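Local coordinates for novel antigen receptor (Ginglymostoma cirratum, PDB 4Q97), which serves as an IgNAR antibody of the nurse shark immune system, represented here by its constant immunoglobulin domain C1, at residues A[11-16]-A[90-95]; A[38-43]-A[96-101]; A[26-31]-A[76-81]. One frame throughout, in Å; residues are numbered along the deposited sequence.

From the N terminus the chain first lays down 11-16, whose partner, 90-95, arrives only after 73 further residues; contact 1 thus closes a long loop and joins the two sheets of the sandwich across the core. Within that loop lies contact 3, where 26-31 pairs with 76-81 as neighbours in one sheet, closing a loop of 44 residues. Contact 2 crosses both: 38-43 starts between the halves of contact 3, and 96-101, 52 residues on, follows directly on 95. It closes its loop by tying two turns together at one end of the domain, and touches contact 1 through Pro11. Contact 3 lies beyond the chain's centre, about 28 Å from contact 2 between centres.

Contact 1: A[11-16]-A[90-95]; sequences PIVSLL and YSCQVS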
loop_
_atom_site.group_PDB
_atom_site.type_symbol
_atom_site.label_atom_id
_atom_site.label_comp_id
_atom_site.label_asym_id
_atom_site.label_seq_id
_atom_site.Cartn_x
_atom_site.Cartn_y
_atom_site.Cartn_z
ATOM N N PRO A 11 -14.135 -6.584 1.599
ATOM C CA PRO A 11 -12.715 -6.242 1.573
ATOM C C PRO A 11 -12.074 -6.396 2.943
ATOM O O PRO A 11 -12.718 -6.142 3.965
ATOM C CB PRO A 11 -12.715 -4.769 1.152
ATOM C CG PRO A 11 -14.042 -4.249 1.575
ATOM C CD PRO A 11 -14.994 -5.399 1.412
ATOM N N ILE A 12 -10.826 -6.845 2.968
ATOM C CA ILE A 12 -10.037 -6.768 4.186
ATOM C C ILE A 12 -9.358 -5.408 4.149
ATOM O O ILE A 12 -8.728 -5.042 3.153
ATOM C CB ILE A 12 -9.017 -7.918 4.301
ATOM C CG1 ILE A 12 -9.735 -9.273 4.197
ATOM C CG2 ILE A 12 -8.229 -7.809 5.604
ATOM C CD1 ILE A 12 -8.797 -10.466 4.072
ATOM N N VAL A 13 -9.519 -4.661 5.233
ATOM C CA VAL A 13 -9.102 -3.269 5.308
ATOM C C VAL A 13 -8.024 -3.103 6.364
ATOM O O VAL A 13 -8.164 -3.561 7.495
ATOM C CB VAL A 13 -10.299 -2.356 5.651
ATOM C CG1 VAL A 13 -9.845 -0.924 5.923
ATOM C CG2 VAL A 13 -11.323 -2.409 4.530
ATOM N N SER A 14 -6.945 -2.441 5.985
ATOM C CA SER A 14 -5.826 -2.280 6.878
ATOM C C SER A 14 -5.166 -0.930 6.607
ATOM O O SER A 14 -4.787 -0.620 5.470
ATOM C CB SER A 14 -4.877 -3.458 6.677
ATOM O OG SER A 14 -3.622 -3.246 7.274
ATOM N N LEU A 15 -5.091 -0.113 7.656
ATOM C CA LEU A 15 -4.475 1.202 7.578
ATOM C C LEU A 15 -3.067 1.147 8.159
ATOM O O LEU A 15 -2.861 0.677 9.285
ATOM C CB LEU A 15 -5.302 2.237 8.337
ATOM C CG LEU A 15 -5.156 3.641 7.767
ATOM C CD1 LEU A 15 -6.458 4.143 7.201
ATOM C CD2 LEU A 15 -4.701 4.612 8.824
ATOM N N LEU A 16 -2.099 1.620 7.381
ATOM C CA LEU A 16 -0.697 1.533 7.773
ATOM C C LEU A 16 -0.007 2.882 7.618
ATOM O O LEU A 16 -0.344 3.662 6.726
ATOM C CB LEU A 16 0.031 0.468 6.940
ATOM C CG LEU A 16 -0.700 -0.857 6.709
ATOM C CD1 LEU A 16 -0.061 -1.658 5.581
ATOM C CD2 LEU A 16 -0.783 -1.670 7.993
ATOM N N TYR A 90 -6.698 9.642 11.909
ATOM C CA TYR A 90 -7.051 9.471 10.519
ATOM C C TYR A 90 -7.724 8.126 10.333
ATOM O O TYR A 90 -7.289 7.114 10.889
ATOM C CB TYR A 90 -5.819 9.594 9.632
ATOM C CG TYR A 90 -5.213 10.978 9.630
ATOM C CD1 TYR A 90 -5.638 11.941 8.718
ATOM C CD2 TYR A 90 -4.219 11.325 10.541
ATOM C CE1 TYR A 90 -5.086 13.210 8.710
ATOM C CE2 TYR A 90 -3.662 12.594 10.543
ATOM C CZ TYR A 90 -4.101 13.531 9.624
ATOM O OH TYR A 90 -3.556 14.794 9.613
ATOM N N SER A 91 -8.805 8.135 9.566
ATOM C CA SER A 91 -9.528 6.921 9.242
ATOM C C SER A 91 -9.806 6.884 7.746
ATOM O O SER A 91 -10.060 7.919 7.133
ATOM C CB SER A 91 -10.837 6.842 10.040
ATOM O OG SER A 91 -11.722 7.909 9.713
ATOM N N CYS A 92 -9.706 5.695 7.157
ATOM C CA CYS A 92 -10.287 5.446 5.847
ATOM C C CYS A 92 -11.500 4.539 6.033
ATOM O O CYS A 92 -11.556 3.712 6.957
ATOM C CB CYS A 92 -9.280 4.827 4.863
ATOM S SG CYS A 92 -8.793 3.139 5.274
ATOM N N GLN A 93 -12.467 4.717 5.144
ATOM C CA GLN A 93 -13.728 4.015 5.204
ATOM C C GLN A 93 -13.948 3.344 3.850
ATOM O O GLN A 93 -13.806 3.983 2.802
ATOM C CB GLN A 93 -14.847 5.001 5.556
ATOM C CG GLN A 93 -16.195 4.366 5.856
ATOM C CD GLN A 93 -16.863 4.927 7.105
ATOM O OE1 GLN A 93 -16.645 6.077 7.487
ATOM N NE2 GLN A 93 -17.687 4.105 7.748
ATOM N N VAL A 94 -14.264 2.051 3.884
ATOM C CA VAL A 94 -14.437 1.256 2.667
ATOM C C VAL A 94 -15.856 0.687 2.541
ATOM O O VAL A 94 -16.351 -0.006 3.438
ATOM C CB VAL A 94 -13.412 0.105 2.575
ATOM C CG1 VAL A 94 -13.479 -0.548 1.197
ATOM C CG2 VAL A 94 -12.000 0.608 2.864
ATOM N N SER A 95 -16.495 0.983 1.411
ATOM C CA SER A 95 -17.853 0.529 1.135
ATOM C C SER A 95 -17.893 -0.484 0.011
ATOM O O SER A 95 -17.267 -0.294 -1.031
ATOM C CB SER A 95 -18.768 1.706 0.792
ATOM O OG SER A 95 -19.834 1.797 1.718
#
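Leu15 and Cys92, with Val13 and Val94 beside them, meet in the middle of the sandwich without a single hydrogen bond across the contact. The strands run nearly antiparallel, at 161°, but their axes stay 8.2 Å apart, the spacing of two sheets packed face to face. Packing is tightest at Leu15 and Cys92. CD1 of Leu15 lies 3.2 Å from SG of Cys92 and 3.7 Å from its CB, pressing one methyl against the sulfur that forms the disulfide with Cys33. Leu15 CG is anti to the backbone N (chi1 -151°), and chi2, at 115° well away from a staggered value, sets CD1 against Cys92. One step along, the valines reach toward each other tip to tip: CG2 of Val13 comes within 3.5 Å of CG2 of Val94, while CG1 of Val13 lies 4.2 Å from SG of Cys92. The contact slackens toward both ends. At one, the ring of Pro11 slides past Val94, with Pro11 CG 3.8 Å from Val94 CG1. At the other, Leu15 is partly exposed, and its CD2 is 4.1 Å from Tyr90 O; the ring of Tyr90 leads away, its hydroxyl bonded to Glu83 O. Ser91 and Gln93 direct their side chains away from strand 12-18 and remain partly open to solvent. In the immunoglobulin C1-set fold these are strands A and F; A packs against F beside the canonical intersheet disulfide, which joins strand B to F. Strand 28-38 flanks segment 11-16 through backbone bonds, strands 44-49 and 101-108 flank 90-95, and Val13 and Leu15 also touch strand 101-108.

Contact 2: A[38-43]-A[96-101]; sequences YYPENI and HSATSS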
loop_
_atom_site.group_PDB
_atom_site.type_symbol
_atom_site.label_atom_id
_atom_site.label_comp_id
_atom_site.label_asym_id
_atom_site.label_seq_id
_atom_site.Cartn_x
_atom_site.Cartn_y
_atom_site.Cartn_z
ATOM N N TYR A 38 -11.614 -8.460 -1.932
ATOM C CA TYR A 38 -13.009 -8.171 -2.216
ATOM C C TYR A 38 -13.400 -8.568 -3.637
ATOM O O TYR A 38 -12.600 -8.473 -4.576
ATOM C CB TYR A 38 -13.328 -6.695 -1.943
ATOM C CG TYR A 38 -12.523 -5.721 -2.770
ATOM C CD1 TYR A 38 -13.033 -5.203 -3.954
ATOM C CD2 TYR A 38 -11.252 -5.312 -2.367
ATOM C CE1 TYR A 38 -12.299 -4.312 -4.721
ATOM C CE2 TYR A 38 -10.509 -4.419 -3.131
ATOM C CZ TYR A 38 -11.038 -3.928 -4.309
ATOM O OH TYR A 38 -10.319 -3.041 -5.077
ATOM N N TYR A 39 -14.637 -9.035 -3.766
ATOM C CA TYR A 39 -15.238 -9.372 -5.049
ATOM C C TYR A 39 -16.729 -9.055 -4.947
ATOM O O TYR A 39 -17.358 -9.423 -3.950
ATOM C CB TYR A 39 -15.044 -10.858 -5.377
ATOM C CG TYR A 39 -15.499 -11.217 -6.771
ATOM C CD1 TYR A 39 -14.603 -11.213 -7.834
ATOM C CD2 TYR A 39 -16.833 -11.534 -7.035
ATOM C CE1 TYR A 39 -15.014 -11.524 -9.117
ATOM C CE2 TYR A 39 -17.255 -11.841 -8.320
ATOM C CZ TYR A 39 -16.337 -11.836 -9.355
ATOM O OH TYR A 39 -16.729 -12.148 -10.633
ATOM N N PRO A 40 -17.304 -8.353 -5.951
ATOM C CA PRO A 40 -16.735 -7.722 -7.153
ATOM C C PRO A 40 -15.822 -6.536 -6.824
ATOM O O PRO A 40 -15.567 -6.264 -5.651
ATOM C CB PRO A 40 -17.978 -7.224 -7.907
ATOM C CG PRO A 40 -19.105 -8.040 -7.385
ATOM C CD PRO A 40 -18.773 -8.237 -5.940
ATOM N N GLU A 41 -15.339 -5.842 -7.852
ATOM C CA GLU A 41 -14.401 -4.729 -7.670
ATOM C C GLU A 41 -15.013 -3.478 -7.012
ATOM O O GLU A 41 -14.358 -2.829 -6.202
ATOM C CB GLU A 41 -13.713 -4.381 -8.999
ATOM C CG GLU A 41 -14.626 -3.790 -10.057
ATOM C CD GLU A 41 -14.389 -4.394 -11.427
ATOM O OE1 GLU A 41 -15.247 -5.187 -11.869
ATOM O OE2 GLU A 41 -13.348 -4.091 -12.052
ATOM N N ASN A 42 -16.259 -3.160 -7.362
ATOM C CA ASN A 42 -16.984 -1.997 -6.830
ATOM C C ASN A 42 -16.787 -1.670 -5.351
ATOM O O ASN A 42 -17.354 -2.325 -4.478
ATOM C CB ASN A 42 -18.482 -2.129 -7.120
ATOM C CG ASN A 42 -18.925 -1.280 -8.295
ATOM O OD1 ASN A 42 -19.835 -0.457 -8.172
ATOM N ND2 ASN A 42 -18.275 -1.466 -9.441
ATOM N N ILE A 43 -15.988 -0.640 -5.086
ATOM C CA ILE A 43 -15.808 -0.114 -3.734
ATOM C C ILE A 43 -15.868 1.411 -3.709
ATOM O O ILE A 43 -15.607 2.068 -4.722
ATOM C CB ILE A 43 -14.469 -0.567 -3.107
ATOM C CG1 ILE A 43 -13.340 -0.491 -4.144
ATOM C CG2 ILE A 43 -14.600 -1.966 -2.506
ATOM C CD1 ILE A 43 -11.951 -0.675 -3.575
ATOM N N HIS A 96 -18.649 -1.554 0.236
ATOM C CA HIS A 96 -18.794 -2.633 -0.727
ATOM C C HIS A 96 -20.262 -3.035 -0.756
ATOM O O HIS A 96 -20.724 -3.816 0.076
ATOM C CB HIS A 96 -17.886 -3.805 -0.338
ATOM C CG HIS A 96 -17.730 -4.839 -1.411
ATOM N ND1 HIS A 96 -17.249 -4.543 -2.668
ATOM C CD2 HIS A 96 -17.971 -6.170 -1.406
ATOM C CE1 HIS A 96 -17.216 -5.646 -3.393
ATOM N NE2 HIS A 96 -17.647 -6.648 -2.649
ATOM N N SER A 97 -20.997 -2.471 -1.711
ATOM C CA SER A 97 -22.440 -2.685 -1.815
ATOM C C SER A 97 -22.822 -4.157 -1.939
ATOM O O SER A 97 -23.755 -4.610 -1.275
ATOM C CB SER A 97 -23.020 -1.906 -2.993
ATOM O OG SER A 97 -24.422 -2.101 -3.078
ATOM N N ALA A 98 -22.095 -4.894 -2.777
ATOM C CA ALA A 98 -22.437 -6.283 -3.088
ATOM C C ALA A 98 -22.474 -7.174 -1.847
ATOM O O ALA A 98 -23.158 -8.198 -1.824
ATOM C CB ALA A 98 -21.482 -6.846 -4.127
ATOM N N THR A 99 -21.740 -6.765 -0.818
ATOM C CA THR A 99 -21.683 -7.488 0.446
ATOM C C THR A 99 -22.383 -6.700 1.561
ATOM O O THR A 99 -22.412 -7.140 2.713
ATOM C CB THR A 99 -20.220 -7.817 0.833
ATOM O OG1 THR A 99 -20.197 -8.656 1.990
ATOM C CG2 THR A 99 -19.438 -6.558 1.140
ATOM N N SER A 100 -22.958 -5.550 1.197
ATOM C CA SER A 100 -23.588 -4.623 2.150
ATOM C C SER A 100 -22.638 -4.295 3.301
ATOM O O SER A 100 -23.016 -4.340 4.480
ATOM C CB SER A 100 -24.924 -5.176 2.672
ATOM O OG SER A 100 -25.991 -4.862 1.795
ATOM N N SER A 101 -21.401 -3.966 2.943
ATOM C CA SER A 101 -20.338 -3.808 3.922
ATOM C C SER A 101 -19.855 -2.369 4.013
ATOM O O SER A 101 -19.593 -1.723 2.997
ATOM C CB SER A 101 -19.166 -4.729 3.586
ATOM O OG SER A 101 -18.264 -4.831 4.670
#
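His96 puts its imidazole into the turn 38-43, where two backbone carbonyls take its two nitrogens as donors. Its CG is anti to the backbone N (chi1 -167°), on the side of 38-43. NE2 of His96 bonds to O of Tyr39 at 3.1 Å, fairly straight at 161° with the oxygen in the ring plane, although the nitrogen stands above the carbonyl plane. ND1 of His96 bonds to O of Asn42 at 2.9 Å, more bent and with the oxygen tilted out of the ring plane. Gripped at both nitrogens, the ring is fixed in rotation, and two such acceptors would probably favour an imidazolium. The turn belongs to the B-C loop of the immunoglobulin constant fold, and its Tyr39-Pro40 peptide bond is cis, as in the Tyr-Pro turn of antibody constant domains. Backbone bonds hold the other side: His96 and Ser101 exchange N-H and C=O bonds, and Ser100 and Ser101 both face His96 in a G1 beta bulge closing the F-G hairpin. His96 O also accepts from Thr99 N, on the opposite face to Ser101 N. Aromatic contact is offset edge-to-face, the edge of Tyr38 toward the face of His96, planes at 70° and centroids 6.0 Å apart. Apolar packing adds CD of Pro40 against CB of Ala98 at 3.5 Å. CG2 of Ile43 makes an oblique van der Waals contact, 3.7 Å from ND1 of His96.

Contact 3: A[26-31]-A[76-81]; sequences NRFVQL and LLKVPL
Val29 and Leu31 pair with Val79 and Leu77 in an antiparallel ladder, joining strands B and E, 28-38 and 71-80, in the middle of the four-stranded sheet of the C1-set sandwich. Three of the four backbone bonds are good ones. Leu31 N reaches Leu77 O at 2.8 Å, Leu77 N reaches Leu31 O at 3.0 Å, and Val79 N meets Val29 O at 2.7 Å. The return bond from Val29 N to Val79 O is weak, bent to 123°. On the core face Val29 and Val79 lie side by side, CG1 to CG1 at 3.7 Å, and CG of Leu31 packs on CG1 of Val79 at the same separation. Tyr90 of strand 89-96 lies against Leu31 and Val79, and Trp84 adds to the cover over Val29 and Leu31. The other face carries Gln30 and Lys78, which run alongside each other. In Gln30 the bend at chi2 (89°) swings CD toward strand 71-80, where NE2 of Gln30 lies 3.2 Å from CD2 of Leu76 and its OE1 3.5 Å from CG of Lys78. Lys78 CB also rests 3.7 Å from CD1 of Phe28, across an oblique approach. Beyond its bent chain, Lys78 NZ is hydrogen-bonded to Ser67 OG of the second subunit, whose Leu34 packs on Gln30 and Leu76. The chemistry is thus two-sided: aliphatic groups turn into the core, while the mixed polar and aliphatic face of Gln30 and Lys78 meets the second subunit.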
loop_
_atom_site.group_PDB
_atom_site.type_symbol
_atom_site.label_atom_id
_atom_site.label_comp_id
_atom_site.label_asym_id
_atom_site.label_seq_id
_atom_site.Cartn_x
_atom_site.Cartn_y
_atom_site.Cartn_z
ATOM N N ASN A 26 10.775 15.675 3.739
ATOM C CA ASN A 26 9.850 16.374 2.829
ATOM C C ASN A 26 8.597 16.887 3.547
ATOM O O ASN A 26 7.638 17.338 2.909
ATOM C CB ASN A 26 9.478 15.488 1.631
ATOM C CG ASN A 26 10.673 15.160 0.753
ATOM O OD1 ASN A 26 11.225 16.031 0.076
ATOM N ND2 ASN A 26 11.074 13.894 0.754
ATOM N N ARG A 27 8.640 16.817 4.879
ATOM C CA ARG A 27 7.592 17.305 5.783
ATOM C C ARG A 27 6.204 16.723 5.496
ATOM O O ARG A 27 5.213 17.448 5.410
ATOM C CB ARG A 27 7.569 18.844 5.837
ATOM C CG ARG A 27 8.924 19.489 6.116
ATOM C CD ARG A 27 9.408 19.226 7.536
ATOM N NE ARG A 27 10.836 18.907 7.582
ATOM C CZ ARG A 27 11.806 19.778 7.856
ATOM N NH1 ARG A 27 11.526 21.049 8.112
ATOM N NH2 ARG A 27 13.068 19.371 7.869
ATOM N N PHE A 28 6.152 15.404 5.342
ATOM C CA PHE A 28 4.888 14.688 5.225
ATOM C C PHE A 28 4.967 13.305 5.877
ATOM O O PHE A 28 6.024 12.881 6.363
ATOM C CB PHE A 28 4.396 14.635 3.760
ATOM C CG PHE A 28 5.043 13.563 2.917
ATOM C CD1 PHE A 28 4.380 12.361 2.671
ATOM C CD2 PHE A 28 6.295 13.764 2.341
ATOM C CE1 PHE A 28 4.963 11.374 1.888
ATOM C CE2 PHE A 28 6.883 12.780 1.556
ATOM C CZ PHE A 28 6.215 11.583 1.329
ATOM N N VAL A 29 3.835 12.617 5.906
ATOM C CA VAL A 29 3.757 11.300 6.504
ATOM C C VAL A 29 2.810 10.517 5.613
ATOM O O VAL A 29 1.777 11.038 5.189
ATOM C CB VAL A 29 3.305 11.390 7.986
ATOM C CG1 VAL A 29 1.854 10.977 8.172
ATOM C CG2 VAL A 29 4.211 10.550 8.869
ATOM N N GLN A 30 3.194 9.289 5.283
ATOM C CA GLN A 30 2.441 8.485 4.323
ATOM C C GLN A 30 1.569 7.459 5.032
ATOM O O GLN A 30 2.049 6.667 5.856
ATOM C CB GLN A 30 3.386 7.797 3.329
ATOM C CG GLN A 30 2.704 7.156 2.124
ATOM C CD GLN A 30 2.543 8.099 0.943
ATOM O OE1 GLN A 30 2.690 9.323 1.078
ATOM N NE2 GLN A 30 2.242 7.525 -0.223
ATOM N N LEU A 31 0.280 7.501 4.712
ATOM C CA LEU A 31 -0.679 6.526 5.203
ATOM C C LEU A 31 -1.183 5.699 4.038
ATOM O O LEU A 31 -1.460 6.231 2.964
ATOM C CB LEU A 31 -1.854 7.204 5.906
ATOM C CG LEU A 31 -1.578 8.079 7.126
ATOM C CD1 LEU A 31 -2.893 8.452 7.787
ATOM C CD2 LEU A 31 -0.665 7.388 8.125
ATOM N N LEU A 76 -3.741 5.991 -1.022
ATOM C CA LEU A 76 -2.545 6.647 -0.504
ATOM C C LEU A 76 -2.786 8.095 -0.098
ATOM O O LEU A 76 -3.153 8.926 -0.929
ATOM C CB LEU A 76 -1.438 6.592 -1.555
ATOM C CG LEU A 76 -0.760 5.239 -1.726
ATOM C CD1 LEU A 76 -0.113 5.113 -3.098
ATOM C CD2 LEU A 76 0.259 5.066 -0.614
ATOM N N LEU A 77 -2.566 8.387 1.182
ATOM C CA LEU A 77 -2.701 9.741 1.695
ATOM C C LEU A 77 -1.384 10.243 2.276
ATOM O O LEU A 77 -0.769 9.581 3.123
ATOM C CB LEU A 77 -3.820 9.827 2.738
ATOM C CG LEU A 77 -3.982 11.136 3.528
ATOM C CD1 LEU A 77 -4.547 12.257 2.667
ATOM C CD2 LEU A 77 -4.856 10.924 4.752
ATOM N N LYS A 78 -0.952 11.410 1.797
ATOM C CA LYS A 78 0.166 12.124 2.400
ATOM C C LYS A 78 -0.421 13.104 3.394
ATOM O O LYS A 78 -1.206 13.982 3.016
ATOM C CB LYS A 78 0.969 12.902 1.357
ATOM C CG LYS A 78 1.051 12.263 -0.018
ATOM C CD LYS A 78 1.804 13.175 -0.969
ATOM C CE LYS A 78 1.182 13.181 -2.358
ATOM N NZ LYS A 78 1.513 14.438 -3.094
ATOM N N VAL A 79 -0.065 12.948 4.664
ATOM C CA VAL A 79 -0.498 13.898 5.683
ATOM C C VAL A 79 0.679 14.733 6.193
ATOM O O VAL A 79 1.730 14.189 6.527
ATOM C CB VAL A 79 -1.323 13.228 6.824
ATOM C CG1 VAL A 79 -1.386 11.718 6.652
ATOM C CG2 VAL A 79 -0.807 13.599 8.208
ATOM N N PRO A 80 0.516 16.068 6.203
ATOM C CA PRO A 80 1.452 16.987 6.840
ATOM C C PRO A 80 1.986 16.449 8.174
ATOM O O PRO A 80 1.202 16.031 9.029
ATOM C CB PRO A 80 0.595 18.239 7.067
ATOM C CG PRO A 80 -0.526 18.152 6.069
ATOM C CD PRO A 80 -0.481 16.803 5.405
ATOM N N LEU A 81 3.308 16.450 8.333
ATOM C CA LEU A 81 3.959 15.948 9.549
ATOM C C LEU A 81 3.467 16.739 10.756
ATOM O O LEU A 81 3.273 16.189 11.841
ATOM C CB LEU A 81 5.481 16.076 9.430
ATOM C CG LEU A 81 6.399 14.943 9.910
ATOM C CD1 LEU A 81 7.841 15.432 9.965
ATOM C CD2 LEU A 81 5.996 14.368 11.260
#